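Local coordinates for protein endoglucanase E (PDB 2WAO) that probably removes acetyl groups from plant cell-wall polysaccharides, and binds cellulose chains in the same active site, as the esterase domain of a cellulase, at residues A[11-16]-A[32-37]; A[39-44]-A[82-87]; A[122-127]-A[210-215]; A[156-161]-A[314-319]; A[255-260]-A[329-334]. All coordinates share one frame; numbering follows the deposited sequence.

Contact 1: A[11-16]-A[32-37]; sequences ILYNGR and SNVELN. With FMT (formic acid), chain L.
Strand 12-14 lies antiparallel against strand 33-40 in the N-terminal beta domain. Leu12 with Glu35 and Asn14 with Asn33 are hydrogen-bonded pairs, and Tyr13 with Val34 is a non-hydrogen-bonded pair between them. The first rung runs from Leu12 N to Glu35 O (2.9 Å) and from Glu35 N to Leu12 O (2.8 Å). The second joins Asn14 and Asn33 in both directions, N to O. On the face carrying Leu12, Asn14, Asn33 and Glu35, the Asn14 amide acts as a double donor. Its ND2 gives one proton to Asn33 OD1 (2.8 Å, 167°) and the other to Glu35 OE1 (3.0 Å). Both acceptors lie close to the Asn14 amide plane, which should fix its rotation. Glu35 OE1 is met on its anti side; Glu35 OE2 bonds His88 NE2. In Asn33, chi1 (65°) sets CG between the backbone N and the carbonyl carbon. On the opposite face the contacts are apolar. Ile11 CG2 presses on Val34 CG1 at a tight 3.3 Å, and Val34 CG2 lies 4.0 Å from Tyr13 CD1. A formic acid molecule, probably from the crystallisation liquor, accepts from Gly15 N. Strand 85-93 flanks strand 33-40 on its other side, and Phe104 and Phe107 of strand 102-108 cover the Ile11 and Val34 face.

Contact 2: A[39-44]-A[82-87]; sequences YGTEAS and LAEGAH
Tyr39 lays its ring over Gly85. Gly85 CA lies 4.1 Å from the centroid of the Tyr39 ring and 28° off the ring normal, a CH-pi contact with the backbone. At the ring edge, near its plane, stands Glu84 OE2, its carboxylate plane 82° from the ring. Tyr39 OH and Glu84 OE2 are 3.5 Å apart, at most a weak and unsettled hydrogen bond. Beneath the side chains, Gly40 N donates to Gly85 O (3.0 Å) and Gly85 N donates back to Gly40 O at 3.3 Å. Gly40 has phi 153°, where a side chain would collide with the preceding carbonyl. Further out, Leu82 N bonds Thr41 O in its carbonyl plane, on a lone pair (3.1 Å). Leu82 CB packs on that same oxygen, and Thr41 CG2 touches Glu84 CB at 3.9 Å. His87 holds the bend from within the second segment. Its NE2 donates to Ala83 O (2.7 Å) in the ring plane, and Leu82 CD1 lies over the centre of one ring face. ND1 bonds Asp60, and a bond at each ring nitrogen should limit the ring's rotation. The contact is at the surface, where strand 33-40 ends and strand 85-93 begins. Phe38 touches Leu82 and meets the His87 ring, Leu115 meets Tyr39 and Ala86, and strand 43-49 leads on into the second antiparallel sheet.

Contact 3: A[122-127]-A[210-215]; sequences ERKIEF and SKYVPQ
Glu122 O accepts from Gln215 NE2 at 3.0 Å. The same side-chain amide turns its OE1 to Lys124 N (2.8 Å), which approaches in the carbonyl plane. One glutamine amide therefore serves two backbone groups, with Arg123 between them. Its chain is bent at chi2 (90°), which turns CD back toward the strand. A weak bond from Gln215 N to Lys124 O adds to this grip. The aliphatic chain of Lys124 crosses one face of Tyr212, with CD 4.2 Å from the ring centroid. Ile125 O lies at the edge of that ring and takes the proton of Tyr212 OH (3.0 Å), which comes from above the carbonyl plane. The hydroxyl also bonds Ser169 on strand 168-174. Glu126 CB rests 4.0 Å from Pro214 CG, and its carboxylate goes to Arg16, Tyr196 and Tyr251. Segment 210-215 leads into strand 216-220, the parallel neighbour of strand 123-129 in the central sheet, as in the alpha/beta sandwich of SGNH (GDSL-like) hydrolases.

Contact 4: A[156-161]-A[314-319]; sequences MSYAAI and ATHQLM
His316 meets the start of helix 158-165. Its CB lies 3.4 Å from Met156 O, and its ring edge faces the backbone of Tyr158. Tyr158 N donates to His316 ND1 (2.8 Å, 143°), with the donor 27° out of the imidazole plane. Gln317 comes next and is mostly apolar in its contact: its CG packs on Ile161 CD1 at 3.9 Å, and its NE2 lies near the methyl CE of Met156. Met319 closes the segment. Its CB touches Tyr158 CB at 3.6 Å. The bend at chi3 (74°) brings its CE over one face of the Tyr158 ring, 3.9 Å from the centroid. The sulfur stands obliquely off the ring, a Met-aromatic contact. Ala159 CB covers the opposite face of this ring. Nearby, Ser157 is the N-cap, and in one of its two conformers OG accepts from Ala160 N. The His316 ring satisfies the Tyr158 amide, in the first turn, where no preceding helical carbonyl is available. Because ND1 accepts a bond, it probably carries no proton, consistent with a neutral imidazole protonated on NE2.

Contact 5: A[255-260]-A[329-334]; sequences HIFCCV and NKLGWL
Leu331 drives its branched end against His255. Leu331 CD1 lies over one face of the imidazole, 4.0 Å from the ring centroid and 23° off the normal, which makes a CH-pi contact. It sits toward the rim, closest to His255 CG. The second methyl, Leu331 CD2, reaches His255 CD2 at 3.6 Å. The leucine chi2 (94°) is not staggered and its angle at CB is narrow, so the side chain is strained or imperfectly modelled, and the exact methyl positions are less certain. The two side chains slide past each other in opposite directions. Leu331 CD2 also rests on a face of the Trp333 indole, so the leucine touches both rings. The orientation of the imidazole is further fixed by ND1, which is bonded to Tyr292 OH. Lys330 takes part through its aliphatic root. Its CG lies at the edge of Phe257, near the ring plane, 3.7 Å from CZ, and its CB is also close to CZ. Lysine chi2 (-66°) turns CD aside; the end of the chain leads away. Phe257 CE2 completes the patch at 4.1 Å from Leu331 CD1. Helix 313-331 ends here, with Gly332 leaving helical geometry at positive phi. No hydrogen bond crosses between strand 255-260 and segment 329-334. Between these two segments the contact is van der Waals and CH-pi in character.

Contacts 1 and 2 share strand 33-40 of the beta domain, with centres 18 Å apart. Contact 1 also reaches the GDSL-like esterase domain, since Arg16 NH2 forms a salt bridge with Glu126 OE2 of contact 3 (2.9 Å). Contact 3 continues into contact 5 within one parallel sheet, where Gln215 O and His255 N probably bond. Phe127 of contact 3 packs on Tyr158 and Ala159 of contact 4. Contacts 4 and 5 hold opposite ends of helix 313-331. In contact 4 the Met319 side chain is about 11 Å from a bound glucose, and its helix follows the pocket residues Asp308, Trp309 and His310.

Contact 1: A[11-16]-A[32-37]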
# COMPACT_ATOMS: atom_id res chain seq x y z
N ILE A 11 4.87 20.93 4.27
CA ILE A 11 5.23 19.49 4.12
C ILE A 11 3.96 18.71 3.76
O ILE A 11 2.91 18.90 4.39
CB ILE A 11 5.86 18.92 5.43
CG1 ILE A 11 7.20 19.65 5.74
CG2 ILE A 11 6.06 17.38 5.32
CD1 ILE A 11 7.95 19.09 6.91
N LEU A 12 4.06 17.83 2.77
CA LEU A 12 2.93 16.97 2.44
C LEU A 12 3.03 15.63 3.12
O LEU A 12 4.06 14.94 3.01
CB LEU A 12 2.84 16.74 0.94
CG LEU A 12 2.62 17.95 0.05
CD1 LEU A 12 2.42 17.44 -1.37
CD2 LEU A 12 1.41 18.80 0.55
N TYR A 13 1.98 15.26 3.82
CA TYR A 13 1.98 13.99 4.55
C TYR A 13 1.03 13.08 3.74
O TYR A 13 -0.19 13.17 3.87
CB TYR A 13 1.55 14.22 6.00
CG TYR A 13 2.61 14.93 6.83
CD1 TYR A 13 3.68 14.22 7.38
CD2 TYR A 13 2.57 16.32 7.03
CE1 TYR A 13 4.69 14.87 8.12
CE2 TYR A 13 3.57 16.97 7.79
CZ TYR A 13 4.62 16.24 8.32
OH TYR A 13 5.62 16.88 9.07
N ASN A 14 1.59 12.23 2.88
CA ASN A 14 0.83 11.40 1.95
C ASN A 14 0.51 10.03 2.55
O ASN A 14 1.34 9.15 2.53
CB ASN A 14 1.65 11.16 0.68
CG ASN A 14 1.86 12.44 -0.10
OD1 ASN A 14 0.97 13.29 -0.15
ND2 ASN A 14 3.05 12.59 -0.71
N GLY A 15 -0.69 9.86 3.07
CA GLY A 15 -1.05 8.65 3.77
C GLY A 15 -2.08 8.97 4.83
O GLY A 15 -2.63 10.12 4.91
N ARG A 16 -2.36 7.96 5.63
CA ARG A 16 -3.14 8.12 6.84
C ARG A 16 -2.22 8.51 7.97
O ARG A 16 -1.42 7.69 8.47
CB ARG A 16 -3.95 6.84 7.19
CG ARG A 16 -5.02 6.50 6.14
CD ARG A 16 -5.82 5.34 6.64
NE ARG A 16 -6.91 4.95 5.73
CZ ARG A 16 -7.77 4.00 6.05
NH1 ARG A 16 -7.65 3.41 7.24
NH2 ARG A 16 -8.75 3.64 5.21
N SER A 32 3.18 4.94 3.37
CA SER A 32 3.08 6.30 3.99
C SER A 32 4.32 7.07 3.56
O SER A 32 5.44 6.52 3.64
CB SER A 32 3.01 6.25 5.51
OG SER A 32 1.87 5.54 5.95
N ASN A 33 4.15 8.33 3.15
CA ASN A 33 5.32 9.09 2.72
C ASN A 33 5.18 10.58 2.97
O ASN A 33 4.06 11.09 3.06
CB ASN A 33 5.73 8.80 1.26
CG ASN A 33 4.69 9.24 0.27
OD1 ASN A 33 4.75 10.37 -0.26
ND2 ASN A 33 3.72 8.36 0.01
N VAL A 34 6.33 11.21 3.18
CA VAL A 34 6.41 12.63 3.50
C VAL A 34 7.07 13.25 2.27
O VAL A 34 8.07 12.74 1.74
CB VAL A 34 7.30 12.87 4.76
CG1 VAL A 34 7.38 14.34 5.07
CG2 VAL A 34 6.72 12.10 5.99
N GLU A 35 6.53 14.35 1.77
CA GLU A 35 7.07 14.92 0.56
C GLU A 35 7.27 16.45 0.75
O GLU A 35 6.41 17.13 1.30
CB GLU A 35 6.15 14.57 -0.60
CG GLU A 35 6.46 15.25 -1.88
CD GLU A 35 5.43 14.94 -2.98
OE1 GLU A 35 4.30 14.47 -2.64
OE2 GLU A 35 5.73 15.22 -4.16
N LEU A 36 8.41 16.94 0.33
CA LEU A 36 8.73 18.37 0.55
C LEU A 36 9.76 18.86 -0.46
O LEU A 36 10.43 18.07 -1.09
CB LEU A 36 9.22 18.57 2.01
CG LEU A 36 10.50 17.81 2.44
CD1 LEU A 36 11.76 18.47 1.85
CD2 LEU A 36 10.58 17.76 3.95
N ASN A 37 9.86 20.18 -0.59
CA ASN A 37 10.94 20.83 -1.31
C ASN A 37 11.86 21.54 -0.33
O ASN A 37 11.40 22.12 0.65
CB ASN A 37 10.37 21.87 -2.29
CG ASN A 37 9.58 21.22 -3.43
OD1 ASN A 37 10.08 20.36 -4.16
ND2 ASN A 37 8.34 21.65 -3.58
C FMT L . -2.37 12.57 0.48
O1 FMT L . -2.66 11.76 1.37
O2 FMT L . -1.77 12.31 -0.58
O HOH W 1 -0.82 5.70 5.10

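Contact 2: A[39-44]-A[82-87]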
# COMPACT_ATOMS: atom_id res chain seq x y z
N TYR A 39 15.74 23.90 0.01
CA TYR A 39 16.88 24.58 -0.59
C TYR A 39 18.11 24.21 0.23
O TYR A 39 18.11 24.33 1.44
CB TYR A 39 16.70 26.11 -0.57
CG TYR A 39 17.78 26.80 -1.38
CD1 TYR A 39 17.57 27.10 -2.72
CD2 TYR A 39 19.02 27.09 -0.83
CE1 TYR A 39 18.57 27.72 -3.50
CE2 TYR A 39 20.04 27.71 -1.59
CZ TYR A 39 19.80 28.01 -2.93
OH TYR A 39 20.77 28.60 -3.71
N GLY A 40 19.14 23.73 -0.43
CA GLY A 40 20.42 23.51 0.28
C GLY A 40 21.22 22.40 -0.38
O GLY A 40 21.12 22.21 -1.60
N THR A 41 22.01 21.71 0.43
CA THR A 41 22.90 20.67 -0.07
C THR A 41 22.65 19.31 0.60
O THR A 41 23.18 18.30 0.17
CB THR A 41 24.40 21.04 0.16
OG1 THR A 41 24.66 21.05 1.58
CG2 THR A 41 24.72 22.39 -0.47
N GLU A 42 21.87 19.33 1.67
CA GLU A 42 21.68 18.15 2.53
C GLU A 42 20.32 18.19 3.24
O GLU A 42 19.72 19.26 3.38
CB GLU A 42 22.78 18.08 3.59
CG GLU A 42 22.74 19.28 4.54
CD GLU A 42 23.82 19.21 5.60
OE1 GLU A 42 23.78 18.30 6.44
OE2 GLU A 42 24.69 20.09 5.61
N ALA A 43 19.90 17.02 3.70
CA ALA A 43 18.71 16.88 4.49
C ALA A 43 18.83 15.73 5.47
O ALA A 43 19.33 14.65 5.12
CB ALA A 43 17.52 16.66 3.59
N SER A 44 18.31 15.97 6.66
CA SER A 44 18.31 15.00 7.75
C SER A 44 16.89 14.91 8.32
O SER A 44 16.11 15.85 8.19
CB SER A 44 19.30 15.41 8.85
OG SER A 44 20.65 15.30 8.42
N LEU A 82 24.92 17.52 -2.22
CA LEU A 82 24.20 17.94 -3.43
C LEU A 82 24.65 19.33 -3.86
O LEU A 82 25.03 20.15 -3.01
CB LEU A 82 22.68 17.96 -3.21
CG LEU A 82 22.01 16.69 -2.68
CD1 LEU A 82 20.57 17.00 -2.25
CD2 LEU A 82 22.02 15.53 -3.74
N ALA A 83 24.54 19.60 -5.16
CA ALA A 83 24.69 20.98 -5.68
C ALA A 83 23.67 21.84 -4.95
O ALA A 83 22.49 21.50 -4.86
CB ALA A 83 24.44 21.02 -7.19
N GLU A 84 24.15 22.96 -4.40
CA GLU A 84 23.27 23.88 -3.70
C GLU A 84 22.16 24.35 -4.63
O GLU A 84 22.42 24.84 -5.71
CB GLU A 84 24.08 25.06 -3.20
CG GLU A 84 23.31 25.97 -2.27
CD GLU A 84 24.15 27.14 -1.84
OE1 GLU A 84 25.37 26.93 -1.61
OE2 GLU A 84 23.58 28.25 -1.73
N GLY A 85 20.91 24.21 -4.20
CA GLY A 85 19.78 24.59 -5.01
C GLY A 85 18.52 24.03 -4.42
O GLY A 85 18.53 23.49 -3.33
N ALA A 86 17.42 24.18 -5.15
CA ALA A 86 16.13 23.64 -4.69
C ALA A 86 16.09 22.15 -5.04
O ALA A 86 16.48 21.75 -6.15
CB ALA A 86 14.97 24.40 -5.33
N HIS A 87 15.64 21.33 -4.10
CA HIS A 87 15.57 19.87 -4.33
C HIS A 87 14.21 19.34 -3.90
O HIS A 87 13.60 19.88 -2.98
CB HIS A 87 16.67 19.17 -3.52
CG HIS A 87 18.05 19.62 -3.89
ND1 HIS A 87 18.64 19.26 -5.08
CD2 HIS A 87 18.93 20.43 -3.26
CE1 HIS A 87 19.84 19.82 -5.17
NE2 HIS A 87 20.03 20.55 -4.08

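Contact 3: A[122-127]-A[210-215]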
# COMPACT_ATOMS: atom_id res chain seq x y z
N GLU A 122 -4.31 15.65 -7.62
CA GLU A 122 -5.76 15.59 -7.68
C GLU A 122 -6.30 14.15 -7.77
O GLU A 122 -7.35 13.84 -7.21
CB GLU A 122 -6.24 16.40 -8.89
CG GLU A 122 -5.84 17.87 -8.79
CD GLU A 122 -6.75 18.68 -7.85
OE1 GLU A 122 -7.90 18.22 -7.57
OE2 GLU A 122 -6.31 19.79 -7.41
N ARG A 123 -5.55 13.28 -8.45
CA ARG A 123 -5.93 11.87 -8.63
C ARG A 123 -5.51 11.14 -7.39
O ARG A 123 -4.37 11.32 -6.88
CB ARG A 123 -5.25 11.27 -9.85
CG ARG A 123 -5.67 11.97 -11.16
CD ARG A 123 -4.86 11.45 -12.27
NE ARG A 123 -5.39 11.89 -13.57
CZ ARG A 123 -4.81 11.57 -14.73
NH1 ARG A 123 -3.70 10.85 -14.75
NH2 ARG A 123 -5.34 11.98 -15.89
N LYS A 124 -6.43 10.34 -6.88
CA LYS A 124 -6.24 9.67 -5.59
C LYS A 124 -6.77 8.23 -5.68
O LYS A 124 -7.90 7.99 -6.18
CB LYS A 124 -6.99 10.38 -4.47
CG LYS A 124 -6.48 11.78 -4.14
CD LYS A 124 -7.47 12.42 -3.18
CE LYS A 124 -6.92 13.70 -2.58
NZ LYS A 124 -6.98 14.74 -3.63
N ILE A 125 -6.00 7.30 -5.14
CA ILE A 125 -6.38 5.86 -5.16
C ILE A 125 -6.23 5.35 -3.72
O ILE A 125 -5.33 5.79 -2.99
CB ILE A 125 -5.44 5.07 -6.08
CG1 ILE A 125 -5.31 5.74 -7.44
CG2 ILE A 125 -5.92 3.61 -6.22
CD1 ILE A 125 -4.30 5.06 -8.37
N GLU A 126 -7.14 4.47 -3.28
CA GLU A 126 -6.91 3.71 -2.04
C GLU A 126 -6.82 2.24 -2.47
O GLU A 126 -7.69 1.73 -3.20
CB GLU A 126 -8.05 3.88 -1.06
CG GLU A 126 -7.87 3.10 0.26
CD GLU A 126 -8.92 3.49 1.27
OE1 GLU A 126 -10.10 3.27 1.00
OE2 GLU A 126 -8.56 3.98 2.37
N PHE A 127 -5.80 1.56 -1.95
CA PHE A 127 -5.63 0.13 -2.17
C PHE A 127 -5.98 -0.55 -0.87
O PHE A 127 -5.58 -0.07 0.23
CB PHE A 127 -4.17 -0.15 -2.50
CG PHE A 127 -3.77 0.31 -3.86
CD1 PHE A 127 -3.81 -0.60 -4.93
CD2 PHE A 127 -3.37 1.63 -4.09
CE1 PHE A 127 -3.49 -0.19 -6.23
CE2 PHE A 127 -3.01 2.05 -5.41
CZ PHE A 127 -3.10 1.12 -6.44
N SER A 210 -13.32 11.46 5.58
CA SER A 210 -13.50 12.67 4.76
C SER A 210 -12.17 13.27 4.32
O SER A 210 -12.13 14.09 3.40
CB SER A 210 -14.33 13.73 5.49
OG SER A 210 -13.56 14.33 6.51
N LYS A 211 -11.08 12.87 4.99
CA LYS A 211 -9.78 13.50 4.77
C LYS A 211 -9.14 13.05 3.47
O LYS A 211 -8.22 13.70 2.96
CB LYS A 211 -8.84 13.21 5.95
CG LYS A 211 -9.38 13.76 7.28
CD LYS A 211 -8.26 13.60 8.32
CE LYS A 211 -8.65 14.16 9.70
NZ LYS A 211 -7.66 13.68 10.71
N TYR A 212 -9.64 11.96 2.90
CA TYR A 212 -9.02 11.47 1.66
C TYR A 212 -10.09 10.73 0.88
O TYR A 212 -10.48 9.63 1.27
CB TYR A 212 -7.84 10.54 1.99
CG TYR A 212 -7.03 10.06 0.78
CD1 TYR A 212 -5.95 10.83 0.28
CD2 TYR A 212 -7.30 8.84 0.17
CE1 TYR A 212 -5.17 10.37 -0.83
CE2 TYR A 212 -6.52 8.37 -0.91
CZ TYR A 212 -5.49 9.16 -1.43
OH TYR A 212 -4.71 8.68 -2.49
N VAL A 213 -10.59 11.35 -0.20
CA VAL A 213 -11.67 10.71 -0.95
C VAL A 213 -11.15 10.32 -2.34
O VAL A 213 -11.06 11.15 -3.23
CB VAL A 213 -12.92 11.62 -1.03
CG1 VAL A 213 -14.02 10.93 -1.87
CG2 VAL A 213 -13.41 11.93 0.40
N PRO A 214 -10.78 9.05 -2.52
CA PRO A 214 -10.14 8.64 -3.80
C PRO A 214 -11.24 8.50 -4.88
O PRO A 214 -12.43 8.22 -4.54
CB PRO A 214 -9.55 7.26 -3.43
CG PRO A 214 -10.53 6.72 -2.45
CD PRO A 214 -10.94 7.90 -1.60
N GLN A 215 -10.85 8.66 -6.16
CA GLN A 215 -11.74 8.39 -7.27
C GLN A 215 -11.68 6.90 -7.59
O GLN A 215 -12.54 6.40 -8.31
CB GLN A 215 -11.36 9.22 -8.51
CG GLN A 215 -11.38 10.74 -8.27
CD GLN A 215 -10.06 11.32 -7.80
OE1 GLN A 215 -9.08 10.63 -7.71
NE2 GLN A 215 -10.05 12.61 -7.51

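Contact 4: A[156-161]-A[314-319]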
# COMPACT_ATOMS: atom_id res chain seq x y z
N MET A 156 8.06 -0.42 -4.76
CA MET A 156 8.01 -1.20 -6.02
C MET A 156 6.85 -2.25 -5.99
O MET A 156 6.91 -3.31 -6.63
CB MET A 156 9.37 -1.83 -6.35
CG MET A 156 10.46 -0.78 -6.71
SD MET A 156 9.97 0.26 -8.11
CE MET A 156 10.10 -0.91 -9.45
N SER A 157 5.81 -1.94 -5.19
CA SER A 157 4.57 -2.72 -5.25
C SER A 157 3.82 -2.33 -6.52
O SER A 157 3.98 -1.22 -7.06
CB SER A 157 3.68 -2.43 -4.05
OG SER A 157 3.09 -1.15 -4.15
N TYR A 158 2.99 -3.25 -7.02
CA TYR A 158 2.15 -2.92 -8.20
C TYR A 158 1.33 -1.67 -7.90
O TYR A 158 1.03 -0.89 -8.83
CB TYR A 158 1.22 -4.07 -8.58
CG TYR A 158 0.09 -4.27 -7.61
CD1 TYR A 158 -1.18 -3.73 -7.89
CD2 TYR A 158 0.28 -4.95 -6.39
CE1 TYR A 158 -2.22 -3.87 -7.00
CE2 TYR A 158 -0.77 -5.10 -5.47
CZ TYR A 158 -2.01 -4.56 -5.80
OH TYR A 158 -3.06 -4.64 -4.94
N ALA A 159 0.92 -1.51 -6.64
CA ALA A 159 0.10 -0.38 -6.25
C ALA A 159 0.85 0.96 -6.39
O ALA A 159 0.34 1.94 -6.98
CB ALA A 159 -0.38 -0.57 -4.83
N ALA A 160 2.10 1.01 -5.89
CA ALA A 160 2.87 2.26 -5.96
C ALA A 160 3.24 2.59 -7.40
O ALA A 160 3.24 3.76 -7.83
CB ALA A 160 4.13 2.16 -5.13
N ILE A 161 3.55 1.55 -8.16
CA ILE A 161 4.00 1.76 -9.53
C ILE A 161 2.77 2.28 -10.37
O ILE A 161 2.90 3.25 -11.19
CB ILE A 161 4.50 0.43 -10.12
CG1 ILE A 161 5.80 -0.06 -9.43
CG2 ILE A 161 4.71 0.60 -11.67
CD1 ILE A 161 6.09 -1.56 -9.74
N ALA A 314 9.51 -7.90 -11.01
CA ALA A 314 8.99 -8.10 -12.35
C ALA A 314 7.49 -8.41 -12.42
O ALA A 314 6.78 -7.88 -13.28
CB ALA A 314 9.83 -9.20 -13.10
N THR A 315 7.03 -9.28 -11.52
CA THR A 315 5.62 -9.64 -11.45
C THR A 315 4.78 -8.39 -11.01
O THR A 315 3.75 -8.11 -11.64
CB THR A 315 5.40 -10.81 -10.50
OG1 THR A 315 5.99 -12.02 -11.06
CG2 THR A 315 3.87 -11.05 -10.30
N HIS A 316 5.27 -7.63 -10.03
CA HIS A 316 4.62 -6.35 -9.66
C HIS A 316 4.52 -5.40 -10.85
O HIS A 316 3.49 -4.76 -11.04
CB HIS A 316 5.33 -5.67 -8.48
CG HIS A 316 4.99 -6.26 -7.14
ND1 HIS A 316 3.86 -5.90 -6.44
CD2 HIS A 316 5.65 -7.15 -6.36
CE1 HIS A 316 3.85 -6.52 -5.27
NE2 HIS A 316 4.91 -7.31 -5.20
N GLN A 317 5.58 -5.33 -11.67
CA GLN A 317 5.56 -4.49 -12.83
C GLN A 317 4.48 -4.94 -13.82
O GLN A 317 3.75 -4.12 -14.29
CB GLN A 317 6.95 -4.37 -13.48
CG GLN A 317 7.89 -3.59 -12.55
CD GLN A 317 9.32 -3.59 -13.02
OE1 GLN A 317 9.88 -4.65 -13.33
NE2 GLN A 317 9.93 -2.41 -13.07
N LEU A 318 4.39 -6.23 -14.11
CA LEU A 318 3.32 -6.76 -14.98
C LEU A 318 1.92 -6.40 -14.45
O LEU A 318 1.00 -6.06 -15.22
CB LEU A 318 3.42 -8.28 -15.12
CG LEU A 318 4.60 -8.85 -15.93
CD1 LEU A 318 4.44 -10.34 -16.06
CD2 LEU A 318 4.70 -8.12 -17.32
N MET A 319 1.73 -6.55 -13.16
CA MET A 319 0.45 -6.23 -12.52
C MET A 319 0.14 -4.75 -12.70
O MET A 319 -0.99 -4.35 -13.05
CB MET A 319 0.55 -6.59 -11.04
CG MET A 319 0.57 -8.05 -10.75
SD MET A 319 0.82 -8.38 -8.94
CE MET A 319 -0.78 -7.94 -8.32

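Contact 5: A[255-260]-A[329-334]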
# COMPACT_ATOMS: atom_id res chain seq x y z
N HIS A 255 -14.71 4.59 -8.28
CA HIS A 255 -14.67 3.40 -9.14
C HIS A 255 -13.95 2.30 -8.36
O HIS A 255 -12.81 2.51 -7.90
CB HIS A 255 -13.91 3.70 -10.41
CG HIS A 255 -14.56 4.74 -11.28
ND1 HIS A 255 -15.28 4.41 -12.40
CD2 HIS A 255 -14.61 6.10 -11.18
CE1 HIS A 255 -15.73 5.52 -12.98
NE2 HIS A 255 -15.34 6.56 -12.25
N ILE A 256 -14.60 1.14 -8.20
CA ILE A 256 -14.02 0.08 -7.31
C ILE A 256 -13.55 -1.10 -8.19
O ILE A 256 -14.36 -1.69 -8.94
CB ILE A 256 -15.04 -0.41 -6.24
CG1 ILE A 256 -15.50 0.78 -5.36
CG2 ILE A 256 -14.44 -1.58 -5.36
CD1 ILE A 256 -16.67 0.42 -4.38
N PHE A 257 -12.26 -1.45 -8.07
CA PHE A 257 -11.67 -2.55 -8.88
C PHE A 257 -11.38 -3.72 -7.97
O PHE A 257 -10.59 -3.59 -7.02
CB PHE A 257 -10.38 -2.05 -9.56
CG PHE A 257 -10.65 -1.06 -10.63
CD1 PHE A 257 -10.76 -1.48 -11.97
CD2 PHE A 257 -10.78 0.31 -10.33
CE1 PHE A 257 -11.02 -0.55 -12.99
CE2 PHE A 257 -11.05 1.23 -11.34
CZ PHE A 257 -11.16 0.81 -12.65
N CYS A 258 -12.08 -4.83 -8.22
CA CYS A 258 -11.95 -6.07 -7.41
C CYS A 258 -11.02 -7.06 -8.11
O CYS A 258 -11.29 -7.47 -9.26
CB CYS A 258 -13.33 -6.71 -7.21
SG CYS A 258 -14.45 -5.62 -6.33
N CYS A 259 -9.92 -7.44 -7.47
CA CYS A 259 -8.81 -8.08 -8.22
C CYS A 259 -8.47 -9.45 -7.67
O CYS A 259 -8.50 -9.64 -6.46
CB CYS A 259 -7.53 -7.22 -8.17
SG CYS A 259 -7.72 -5.53 -8.73
N VAL A 260 -8.17 -10.39 -8.56
CA VAL A 260 -7.73 -11.71 -8.14
C VAL A 260 -6.36 -12.00 -8.80
O VAL A 260 -6.20 -11.77 -9.97
CB VAL A 260 -8.80 -12.78 -8.55
CG1 VAL A 260 -8.28 -14.15 -8.33
CG2 VAL A 260 -10.09 -12.58 -7.71
N ASN A 329 -8.70 3.20 -18.80
CA ASN A 329 -9.92 2.87 -19.53
C ASN A 329 -11.20 3.40 -18.88
O ASN A 329 -12.01 4.09 -19.56
CB ASN A 329 -10.05 1.36 -19.71
CG ASN A 329 -11.29 0.95 -20.54
OD1 ASN A 329 -12.16 0.20 -20.08
ND2 ASN A 329 -11.33 1.40 -21.78
N LYS A 330 -11.41 3.05 -17.61
CA LYS A 330 -12.63 3.45 -16.90
C LYS A 330 -12.68 4.91 -16.50
O LYS A 330 -13.76 5.49 -16.45
CB LYS A 330 -12.89 2.61 -15.64
CG LYS A 330 -12.93 1.12 -15.91
CD LYS A 330 -14.09 0.71 -16.76
CE LYS A 330 -14.02 -0.81 -16.94
NZ LYS A 330 -14.98 -1.27 -17.97
N LEU A 331 -11.53 5.48 -16.13
CA LEU A 331 -11.49 6.82 -15.59
C LEU A 331 -11.23 7.88 -16.68
O LEU A 331 -11.49 9.04 -16.47
CB LEU A 331 -10.43 6.92 -14.46
CG LEU A 331 -11.29 6.51 -13.25
CD1 LEU A 331 -11.27 5.05 -12.85
CD2 LEU A 331 -11.42 7.49 -12.11
N GLY A 332 -10.70 7.47 -17.82
CA GLY A 332 -10.12 8.41 -18.78
C GLY A 332 -8.91 9.16 -18.23
O GLY A 332 -8.74 10.35 -18.50
N TRP A 333 -8.09 8.48 -17.41
CA TRP A 333 -6.90 9.06 -16.79
C TRP A 333 -5.66 8.86 -17.67
O TRP A 333 -4.68 8.21 -17.29
CB TRP A 333 -6.68 8.41 -15.44
CG TRP A 333 -7.45 9.03 -14.32
CD1 TRP A 333 -8.41 10.00 -14.40
CD2 TRP A 333 -7.33 8.68 -12.95
NE1 TRP A 333 -8.89 10.30 -13.13
CE2 TRP A 333 -8.24 9.49 -12.23
CE3 TRP A 333 -6.51 7.77 -12.25
CZ2 TRP A 333 -8.37 9.40 -10.83
CZ3 TRP A 333 -6.64 7.67 -10.86
CH2 TRP A 333 -7.57 8.48 -10.16
N LEU A 334 -5.71 9.45 -18.84
CA LEU A 334 -4.62 9.30 -19.81
C LEU A 334 -3.50 10.34 -19.58
O LEU A 334 -3.53 11.06 -18.55
CB LEU A 334 -5.18 9.40 -21.24
CG LEU A 334 -6.52 8.78 -21.66
CD1 LEU A 334 -6.44 8.46 -23.13
CD2 LEU A 334 -6.90 7.52 -20.91